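Local coordinates for NikO protein (Streptomyces tendae, PDB 4FQD) that is an enolpyruvyl transferase of the MurA subfamily, essential in nikkomycin biosynthesis, at residues T30-V41 and I53-T62; T260-V269 and G287-L297. The protein carries 4 engineered substitutions. All coordinates share one frame; numbering follows the deposited sequence.

Contact 1 of 2, residues T30-V41 and I53-T62; sequences TSGFKHSLVTTV and IENCPDIVET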
loop_
_atom_site.group_PDB
_atom_site.type_symbol
_atom_site.label_atom_id
_atom_site.label_comp_id
_atom_site.label_asym_id
_atom_site.label_seq_id
_atom_site.Cartn_x
_atom_site.Cartn_y
_atom_site.Cartn_z
ATOM N N THR A 30 -22.207 -11.837 -17.910
ATOM C CA THR A 30 -20.760 -11.972 -17.984
ATOM C C THR A 30 -20.352 -13.212 -18.764
ATOM O O THR A 30 -21.133 -14.151 -18.917
ATOM C CB THR A 30 -20.134 -12.044 -16.579
ATOM O OG1 THR A 30 -20.696 -13.148 -15.861
ATOM C CG2 THR A 30 -20.396 -10.758 -15.810
ATOM N N SER A 31 -19.121 -13.203 -19.262
ATOM C CA SER A 31 -18.545 -14.378 -19.900
ATOM C C SER A 31 -17.558 -15.032 -18.942
ATOM O O SER A 31 -17.198 -14.448 -17.919
ATOM C CB SER A 31 -17.850 -13.999 -21.207
ATOM O OG SER A 31 -18.782 -13.511 -22.157
ATOM N N GLY A 32 -17.126 -16.244 -19.274
ATOM C CA GLY A 32 -16.213 -16.987 -18.425
ATOM C C GLY A 32 -14.852 -16.334 -18.294
ATOM O O GLY A 32 -14.456 -15.526 -19.135
ATOM N N PHE A 33 -14.138 -16.690 -17.231
ATOM C CA PHE A 33 -12.819 -16.134 -16.959
ATOM C C PHE A 33 -11.830 -16.515 -18.055
ATOM O O PHE A 33 -11.587 -17.695 -18.310
ATOM C CB PHE A 33 -12.306 -16.617 -15.600
ATOM C CG PHE A 33 -11.197 -15.775 -15.029
ATOM C CD1 PHE A 33 -10.912 -14.523 -15.551
ATOM C CD2 PHE A 33 -10.436 -16.240 -13.967
ATOM C CE1 PHE A 33 -9.891 -13.751 -15.023
ATOM C CE2 PHE A 33 -9.415 -15.475 -13.436
ATOM C CZ PHE A 33 -9.141 -14.229 -13.963
ATOM N N LYS A 34 -11.274 -15.496 -18.701
ATOM C CA LYS A 34 -10.279 -15.669 -19.751
ATOM C C LYS A 34 -9.069 -16.467 -19.274
ATOM O O LYS A 34 -8.576 -17.348 -19.979
ATOM C CB LYS A 34 -9.821 -14.299 -20.249
ATOM C CG LYS A 34 -8.509 -14.316 -21.008
ATOM C CD LYS A 34 -8.034 -12.906 -21.302
ATOM C CE LYS A 34 -6.670 -12.915 -21.968
ATOM N NZ LYS A 34 -6.177 -11.537 -22.241
ATOM N N HIS A 35 -8.598 -16.154 -18.073
ATOM C CA HIS A 35 -7.396 -16.784 -17.539
ATOM C C HIS A 35 -7.642 -18.226 -17.093
ATOM O O HIS A 35 -6.751 -19.069 -17.187
ATOM C CB HIS A 35 -6.816 -15.940 -16.402
ATOM C CG HIS A 35 -6.385 -14.572 -16.832
ATOM N ND1 HIS A 35 -6.764 -13.426 -16.165
ATOM C CD2 HIS A 35 -5.608 -14.165 -17.864
ATOM C CE1 HIS A 35 -6.242 -12.374 -16.767
ATOM N NE2 HIS A 35 -5.534 -12.794 -17.801
ATOM N N SER A 36 -8.852 -18.506 -16.618
ATOM C CA SER A 36 -9.230 -19.869 -16.254
ATOM C C SER A 36 -9.383 -20.726 -17.504
ATOM O O SER A 36 -9.093 -21.922 -17.490
ATOM C CB SER A 36 -10.533 -19.882 -15.456
ATOM O OG SER A 36 -10.341 -19.357 -14.157
ATOM N N LEU A 37 -9.851 -20.100 -18.579
ATOM C CA LEU A 37 -9.976 -20.770 -19.865
ATOM C C LEU A 37 -8.616 -21.254 -20.352
ATOM O O LEU A 37 -8.482 -22.382 -20.823
ATOM C CB LEU A 37 -10.591 -19.823 -20.894
ATOM C CG LEU A 37 -10.505 -20.263 -22.355
ATOM C CD1 LEU A 37 -11.247 -21.569 -22.578
ATOM C CD2 LEU A 37 -11.051 -19.178 -23.258
ATOM N N VAL A 38 -7.614 -20.392 -20.229
ATOM C CA VAL A 38 -6.253 -20.725 -20.634
ATOM C C VAL A 38 -5.713 -21.920 -19.857
ATOM O O VAL A 38 -5.200 -22.872 -20.445
ATOM C CB VAL A 38 -5.303 -19.524 -20.444
ATOM C CG1 VAL A 38 -3.851 -19.962 -20.571
ATOM C CG2 VAL A 38 -5.632 -18.424 -21.445
ATOM N N THR A 39 -5.841 -21.872 -18.534
ATOM C CA THR A 39 -5.308 -22.923 -17.675
ATOM C C THR A 39 -6.071 -24.240 -17.812
ATOM O O THR A 39 -5.491 -25.316 -17.676
ATOM C CB THR A 39 -5.287 -22.490 -16.197
ATOM O OG1 THR A 39 -6.590 -22.037 -15.811
ATOM C CG2 THR A 39 -4.284 -21.368 -15.989
ATOM N N THR A 40 -7.370 -24.152 -18.080
ATOM C CA THR A 40 -8.184 -25.345 -18.285
ATOM C C THR A 40 -7.798 -26.028 -19.594
ATOM O O THR A 40 -7.665 -27.251 -19.656
ATOM C CB THR A 40 -9.687 -25.012 -18.304
ATOM O OG1 THR A 40 -10.056 -24.388 -17.068
ATOM C CG2 THR A 40 -10.514 -26.275 -18.494
ATOM N N VAL A 41 -7.616 -25.224 -20.636
ATOM C CA VAL A 41 -7.185 -25.729 -21.933
ATOM C C VAL A 41 -5.764 -26.280 -21.843
ATOM O O VAL A 41 -5.453 -27.322 -22.424
ATOM C CB VAL A 41 -7.263 -24.628 -23.014
ATOM C CG1 VAL A 41 -6.490 -25.028 -24.259
ATOM C CG2 VAL A 41 -8.715 -24.327 -23.358
ATOM N N ILE A 53 -15.917 -27.425 -21.800
ATOM C CA ILE A 53 -15.825 -26.172 -21.063
ATOM C C ILE A 53 -17.063 -25.308 -21.276
ATOM O O ILE A 53 -17.226 -24.687 -22.326
ATOM C CB ILE A 53 -14.578 -25.373 -21.483
ATOM C CG1 ILE A 53 -13.333 -26.261 -21.425
ATOM C CG2 ILE A 53 -14.408 -24.151 -20.602
ATOM C CD1 ILE A 53 -12.071 -25.575 -21.897
ATOM N N GLU A 54 -17.937 -25.273 -20.275
ATOM C CA GLU A 54 -19.136 -24.448 -20.343
ATOM C C GLU A 54 -18.835 -23.029 -19.874
ATOM O O GLU A 54 -17.817 -22.789 -19.223
ATOM C CB GLU A 54 -20.262 -25.059 -19.510
ATOM C CG GLU A 54 -20.588 -26.493 -19.884
ATOM C CD GLU A 54 -22.073 -26.786 -19.824
ATOM O OE1 GLU A 54 -22.868 -25.823 -19.800
ATOM O OE2 GLU A 54 -22.444 -27.978 -19.803
ATOM N N ASN A 55 -19.729 -22.101 -20.206
ATOM C CA ASN A 55 -19.529 -20.683 -19.923
ATOM C C ASN A 55 -18.188 -20.203 -20.471
ATOM O O ASN A 55 -17.433 -19.512 -19.791
ATOM C CB ASN A 55 -19.636 -20.399 -18.419
ATOM C CG ASN A 55 -19.744 -18.915 -18.109
ATOM O OD1 ASN A 55 -20.319 -18.147 -18.881
ATOM N ND2 ASN A 55 -19.181 -18.505 -16.978
ATOM N N CYS A 56 -17.891 -20.596 -21.706
ATOM C CA CYS A 56 -16.640 -20.213 -22.343
ATOM C C CYS A 56 -16.796 -18.892 -23.084
ATOM O O CYS A 56 -17.706 -18.737 -23.899
ATOM C CB CYS A 56 -16.164 -21.307 -23.302
ATOM S SG CYS A 56 -14.607 -20.931 -24.141
ATOM N N PRO A 57 -15.905 -17.933 -22.801
ATOM C CA PRO A 57 -15.968 -16.607 -23.422
ATOM C C PRO A 57 -15.637 -16.658 -24.910
ATOM O O PRO A 57 -14.742 -17.397 -25.323
ATOM C CB PRO A 57 -14.895 -15.818 -22.667
ATOM C CG PRO A 57 -13.930 -16.851 -22.201
ATOM C CD PRO A 57 -14.756 -18.064 -21.887
ATOM N N ASP A 58 -16.365 -15.881 -25.704
ATOM C CA ASP A 58 -16.114 -15.798 -27.136
ATOM C C ASP A 58 -15.116 -14.683 -27.426
ATOM O O ASP A 58 -15.488 -13.602 -27.886
ATOM C CB ASP A 58 -17.422 -15.558 -27.892
ATOM C CG ASP A 58 -17.238 -15.577 -29.397
ATOM O OD1 ASP A 58 -16.255 -16.184 -29.872
ATOM O OD2 ASP A 58 -18.083 -14.989 -30.105
ATOM N N ILE A 59 -13.846 -14.951 -27.143
ATOM C CA ILE A 59 -12.792 -13.963 -27.335
ATOM C C ILE A 59 -11.684 -14.501 -28.233
ATOM O O ILE A 59 -11.800 -15.592 -28.794
ATOM C CB ILE A 59 -12.189 -13.519 -25.988
ATOM C CG1 ILE A 59 -11.709 -14.735 -25.193
ATOM C CG2 ILE A 59 -13.212 -12.732 -25.184
ATOM C CD1 ILE A 59 -11.128 -14.391 -23.839
ATOM N N VAL A 60 -10.612 -13.726 -28.364
ATOM C CA VAL A 60 -9.492 -14.090 -29.227
ATOM C C VAL A 60 -8.823 -15.384 -28.776
ATOM O O VAL A 60 -8.515 -16.250 -29.597
ATOM C CB VAL A 60 -8.438 -12.963 -29.279
ATOM C CG1 VAL A 60 -7.250 -13.380 -30.133
ATOM C CG2 VAL A 60 -9.061 -11.679 -29.807
ATOM N N GLU A 61 -8.609 -15.510 -27.468
ATOM C CA GLU A 61 -7.956 -16.682 -26.890
ATOM C C GLU A 61 -8.655 -17.982 -27.283
ATOM O O GLU A 61 -8.003 -18.957 -27.650
ATOM C CB GLU A 61 -7.899 -16.562 -25.364
ATOM C CG GLU A 61 -7.036 -15.417 -24.852
ATOM C CD GLU A 61 -5.558 -15.756 -24.843
ATOM O OE1 GLU A 61 -5.226 -16.958 -24.833
ATOM O OE2 GLU A 61 -4.729 -14.823 -24.846
ATOM N N THR A 62 -9.982 -17.982 -27.208
ATOM C CA THR A 62 -10.773 -19.166 -27.529
ATOM C C THR A 62 -10.565 -19.604 -28.976
ATOM O O THR A 62 -10.394 -20.791 -29.258
ATOM C CB THR A 62 -12.276 -18.921 -27.301
ATOM O OG1 THR A 62 -12.484 -18.386 -25.989
ATOM C CG2 THR A 62 -13.058 -20.217 -27.447
HETATM O O HOH W 1 -20.250 -15.796 -16.699
HETATM O O HOH W 2 -19.296 -17.226 -21.048
#
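The backbones come closest where Ser31 passes Pro57, their CA atoms 4.9 Å apart, as the chain leading into helix 34-44 runs by the turn that follows strand 50-54. Glycine suits position 32: its CA makes a C-H...O contact of 3.1 Å with Asn55 O, where a side chain would collide. Asn55, whose positive phi (53°) asparagine tolerates well, sends OD1 to water 2, which accepts from Gly32 N at 3.0 Å; its ND2 donates to water 1 and to Leu261 O. Leu37, with CG swung opposite its backbone N (chi1 167°), spreads its two methyls over the turn: CD1 lies 3.8 Å from Cys56 SG and CD2 3.8 Å from Pro57 CG. Thr62 OG1, beside that CD2, donates to Pro57 O at 2.6 Å, tying the turn to helix 60-71. Further along, Ile53 CD1 meets Thr40 CG2 tip to tip at 3.8 Å. The extended Lys34 crosses Ile59 CD1 with its CB and carries NZ beyond Glu61 to Arg436 O. A sulfate, probably from the crystallisation liquor, lies about 5 Å from the Lys34 side chain and may mark an anion pocket. Helix 34-44 beside strand 50-54 is helix-on-sheet packing of the inverse alpha/beta barrel.

Contact 2 of 2, residues T260-V269 and G287-L297; sequences TLIPDLIEVV and GPGIDRAVHAL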
loop_
_atom_site.group_PDB
_atom_site.type_symbol
_atom_site.label_atom_id
_atom_site.label_comp_id
_atom_site.label_asym_id
_atom_site.label_seq_id
_atom_site.Cartn_x
_atom_site.Cartn_y
_atom_site.Cartn_z
ATOM N N THR A 260 -17.661 -25.807 -15.734
ATOM C CA THR A 260 -18.272 -24.515 -16.013
ATOM C C THR A 260 -17.388 -23.397 -15.471
ATOM O O THR A 260 -17.194 -23.280 -14.261
ATOM C CB THR A 260 -19.668 -24.408 -15.378
ATOM O OG1 THR A 260 -20.487 -25.488 -15.841
ATOM C CG2 THR A 260 -20.320 -23.085 -15.748
ATOM N N LEU A 261 -16.852 -22.579 -16.373
ATOM C CA LEU A 261 -15.918 -21.523 -15.994
ATOM C C LEU A 261 -16.515 -20.510 -15.026
ATOM O O LEU A 261 -17.694 -20.165 -15.111
ATOM C CB LEU A 261 -15.395 -20.788 -17.229
ATOM C CG LEU A 261 -14.429 -21.545 -18.138
ATOM C CD1 LEU A 261 -13.935 -20.643 -19.259
ATOM C CD2 LEU A 261 -13.264 -22.106 -17.341
ATOM N N ILE A 262 -15.684 -20.044 -14.102
ATOM C CA ILE A 262 -16.048 -18.950 -13.217
ATOM C C ILE A 262 -16.195 -17.686 -14.065
ATOM O O ILE A 262 -15.426 -17.479 -15.005
ATOM C CB ILE A 262 -14.978 -18.765 -12.108
ATOM C CG1 ILE A 262 -15.394 -17.695 -11.098
ATOM C CG2 ILE A 262 -13.615 -18.442 -12.707
ATOM C CD1 ILE A 262 -14.458 -17.594 -9.913
ATOM N N PRO A 263 -17.217 -16.863 -13.773
ATOM C CA PRO A 263 -17.401 -15.601 -14.497
ATOM C C PRO A 263 -16.140 -14.744 -14.469
ATOM O O PRO A 263 -15.427 -14.740 -13.464
ATOM C CB PRO A 263 -18.524 -14.920 -13.717
ATOM C CG PRO A 263 -19.330 -16.053 -13.189
ATOM C CD PRO A 263 -18.340 -17.139 -12.859
ATOM N N ASP A 264 -15.869 -14.044 -15.569
ATOM C CA ASP A 264 -14.655 -13.244 -15.700
ATOM C C ASP A 264 -14.552 -12.214 -14.581
ATOM O O ASP A 264 -15.416 -11.349 -14.439
ATOM C CB ASP A 264 -14.605 -12.558 -17.066
ATOM C CG ASP A 264 -13.228 -12.015 -17.396
ATOM O OD1 ASP A 264 -12.879 -10.925 -16.896
ATOM O OD2 ASP A 264 -12.496 -12.677 -18.162
ATOM N N LEU A 265 -13.490 -12.324 -13.789
ATOM C CA LEU A 265 -13.313 -11.502 -12.598
ATOM C C LEU A 265 -13.226 -10.014 -12.920
ATOM O O LEU A 265 -13.866 -9.191 -12.268
ATOM C CB LEU A 265 -12.063 -11.943 -11.831
ATOM C CG LEU A 265 -11.979 -13.427 -11.468
ATOM C CD1 LEU A 265 -10.746 -13.710 -10.626
ATOM C CD2 LEU A 265 -13.233 -13.870 -10.742
ATOM N N ILE A 266 -12.435 -9.674 -13.931
ATOM C CA ILE A 266 -12.230 -8.276 -14.290
ATOM C C ILE A 266 -13.445 -7.700 -15.014
ATOM O O ILE A 266 -13.714 -6.501 -14.935
ATOM C CB ILE A 266 -10.958 -8.087 -15.140
ATOM C CG1 ILE A 266 -9.784 -8.833 -14.503
ATOM C CG2 ILE A 266 -10.622 -6.611 -15.287
ATOM C CD1 ILE A 266 -9.493 -8.408 -13.076
ATOM N N GLU A 267 -14.188 -8.556 -15.710
ATOM C CA GLU A 267 -15.414 -8.115 -16.363
ATOM C C GLU A 267 -16.441 -7.703 -15.315
ATOM O O GLU A 267 -17.168 -6.727 -15.497
ATOM C CB GLU A 267 -15.992 -9.205 -17.266
ATOM C CG GLU A 267 -17.222 -8.753 -18.041
ATOM C CD GLU A 267 -17.882 -9.871 -18.823
ATOM O OE1 GLU A 267 -17.365 -11.008 -18.794
ATOM O OE2 GLU A 267 -18.922 -9.610 -19.467
ATOM N N VAL A 268 -16.492 -8.452 -14.216
ATOM C CA VAL A 268 -17.379 -8.125 -13.107
ATOM C C VAL A 268 -17.014 -6.762 -12.531
ATOM O O VAL A 268 -17.884 -5.917 -12.317
ATOM C CB VAL A 268 -17.316 -9.188 -11.990
ATOM C CG1 VAL A 268 -18.108 -8.731 -10.773
ATOM C CG2 VAL A 268 -17.835 -10.522 -12.498
ATOM N N VAL A 269 -15.722 -6.556 -12.293
ATOM C CA VAL A 269 -15.214 -5.275 -11.814
ATOM C C VAL A 269 -15.594 -4.157 -12.778
ATOM O O VAL A 269 -16.041 -3.086 -12.360
ATOM C CB VAL A 269 -13.678 -5.304 -11.660
ATOM C CG1 VAL A 269 -13.146 -3.922 -11.302
ATOM C CG2 VAL A 269 -13.267 -6.328 -10.615
ATOM N N GLY A 287 -24.251 -14.107 -14.127
ATOM C CA GLY A 287 -23.200 -15.046 -14.471
ATOM C C GLY A 287 -23.306 -16.281 -13.602
ATOM O O GLY A 287 -23.500 -16.169 -12.393
ATOM N N PRO A 288 -23.185 -17.471 -14.213
ATOM C CA PRO A 288 -23.306 -18.731 -13.472
ATOM C C PRO A 288 -22.217 -18.879 -12.415
ATOM O O PRO A 288 -21.039 -19.007 -12.749
ATOM C CB PRO A 288 -23.145 -19.799 -14.561
ATOM C CG PRO A 288 -22.417 -19.112 -15.669
ATOM C CD PRO A 288 -22.889 -17.691 -15.639
ATOM N N GLY A 289 -22.613 -18.855 -11.147
ATOM C CA GLY A 289 -21.668 -18.970 -10.054
ATOM C C GLY A 289 -20.844 -17.711 -9.880
ATOM O O GLY A 289 -19.652 -17.774 -9.580
ATOM N N ILE A 290 -21.484 -16.560 -10.066
ATOM C CA ILE A 290 -20.803 -15.277 -9.949
ATOM C C ILE A 290 -20.420 -14.986 -8.500
ATOM O O ILE A 290 -19.567 -14.138 -8.233
ATOM C CB ILE A 290 -21.664 -14.121 -10.507
ATOM C CG1 ILE A 290 -20.782 -12.934 -10.907
ATOM C CG2 ILE A 290 -22.723 -13.702 -9.500
ATOM C CD1 ILE A 290 -21.545 -11.791 -11.540
ATOM N N ASP A 291 -21.052 -15.694 -7.568
ATOM C CA ASP A 291 -20.722 -15.564 -6.155
ATOM C C ASP A 291 -19.290 -16.018 -5.892
ATOM O O ASP A 291 -18.602 -15.470 -5.033
ATOM C CB ASP A 291 -21.707 -16.352 -5.287
ATOM C CG ASP A 291 -21.940 -17.763 -5.799
ATOM O OD1 ASP A 291 -21.198 -18.210 -6.699
ATOM O OD2 ASP A 291 -22.868 -18.431 -5.292
ATOM N N ARG A 292 -18.848 -17.025 -6.642
ATOM C CA ARG A 292 -17.467 -17.488 -6.567
ATOM C C ARG A 292 -16.521 -16.411 -7.079
ATOM O O ARG A 292 -15.433 -16.216 -6.534
ATOM C CB ARG A 292 -17.280 -18.772 -7.377
ATOM C CG ARG A 292 -17.808 -20.019 -6.694
ATOM C CD ARG A 292 -17.665 -21.244 -7.583
ATOM N NE ARG A 292 -16.293 -21.436 -8.045
ATOM C CZ ARG A 292 -15.944 -21.528 -9.323
ATOM N NH1 ARG A 292 -16.870 -21.453 -10.272
ATOM N NH2 ARG A 292 -14.671 -21.700 -9.654
ATOM N N ALA A 293 -16.943 -15.718 -8.133
ATOM C CA ALA A 293 -16.165 -14.620 -8.693
ATOM C C ALA A 293 -16.044 -13.489 -7.682
ATOM O O ALA A 293 -14.973 -12.907 -7.515
ATOM C CB ALA A 293 -16.799 -14.119 -9.980
ATOM N N VAL A 294 -17.149 -13.192 -7.004
ATOM C CA VAL A 294 -17.176 -12.151 -5.983
ATOM C C VAL A 294 -16.238 -12.477 -4.827
ATOM O O VAL A 294 -15.458 -11.629 -4.393
ATOM C CB VAL A 294 -18.604 -11.934 -5.439
ATOM C CG1 VAL A 294 -18.573 -11.135 -4.142
ATOM C CG2 VAL A 294 -19.459 -11.239 -6.478
ATOM N N HIS A 295 -16.315 -13.711 -4.336
ATOM C CA HIS A 295 -15.469 -14.148 -3.231
ATOM C C HIS A 295 -13.992 -14.095 -3.606
ATOM O O HIS A 295 -13.139 -13.805 -2.769
ATOM C CB HIS A 295 -15.846 -15.560 -2.783
ATOM C CG HIS A 295 -14.953 -16.107 -1.715
ATOM N ND1 HIS A 295 -13.925 -16.985 -1.980
ATOM C CD2 HIS A 295 -14.926 -15.889 -0.377
ATOM C CE1 HIS A 295 -13.306 -17.290 -0.853
ATOM N NE2 HIS A 295 -13.895 -16.637 0.134
ATOM N N ALA A 296 -13.700 -14.380 -4.870
ATOM C CA ALA A 296 -12.337 -14.293 -5.380
ATOM C C ALA A 296 -11.893 -12.837 -5.447
ATOM O O ALA A 296 -10.710 -12.529 -5.311
ATOM C CB ALA A 296 -12.248 -14.935 -6.750
ATOM N N LEU A 297 -12.858 -11.947 -5.661
ATOM C CA LEU A 297 -12.594 -10.516 -5.725
ATOM C C LEU A 297 -12.749 -9.862 -4.356
ATOM O O LEU A 297 -13.040 -8.672 -4.260
ATOM C CB LEU A 297 -13.533 -9.847 -6.732
ATOM C CG LEU A 297 -13.283 -10.161 -8.208
ATOM C CD1 LEU A 297 -14.471 -9.729 -9.052
ATOM C CD2 LEU A 297 -12.007 -9.482 -8.688
HETATM O O HOH W 3 -19.553 -20.838 -13.302
#
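Leu261 O is gripped by two donors, water 3 at 2.7 Å and the Asn55 side-chain amide, close to Pro288. Beyond this polar corner the contact is apolar. Pro263, which has no N-H to satisfy, presses CG to within 3.6 Å of Ile290 CA and so packs against the type II turn from Gly287 to Ile290, whose Gly289 accepts a positive phi readily. Ile262 lies alongside the first turns of helix 290-296. Because CG1 points opposite the backbone N (chi1 -175°), CD1 reaches Ala293 N at 3.6 Å and also sits over one face of the Arg292 guanidinium, near its rim. Arg292 in turn forms a salt bridge to Asp223. With an alanine in place of Ile262, CG1 and CD1 would be gone, which would probably open a gap against Ala293 and take away part of the cover over the Arg292 guanidinium face. Ala293 is small enough to admit Leu265 CD2, 3.7 Å from its CB. At the far end Leu297 packs among Leu265, Val268 and Val269, its CD2 3.9 Å from Val269 CG2, while Val268 CG2 meets Ile290 CD1. Asp264 caps helix 265-278 by accepting from Glu267 N at 3.0 Å through the anti lone pair of OD1. The axes of the segments 265-269 and 290-296 cross at -84°, 9.9 Å apart: a nearly perpendicular helix pair, with an alanine at the interface, inside one domain of the inverse alpha/beta barrel fold.

How the contacts relate
Contact 1 closes before contact 2 opens along the chain, and their centres lie 12 Å apart. They meet along the loops 30-33 and 261-264, where Phe33 N with Ile262 O and Ser31 O with Asp264 N are probable hydrogen bonds, both 2.7 Å. Strands 50-54 and 257-260 belong to one sheet, strands 27-29 and 283-286 to another. The first loop therefore leads from the second sheet to helix 34-44, which packs beside strand 50-54, and the second returns from strand 257-260 to helix 265-278. Two crossings side by side are consistent with the double-stranded hinge between the two domains of this family, whose closure accompanies substrate binding in relatives.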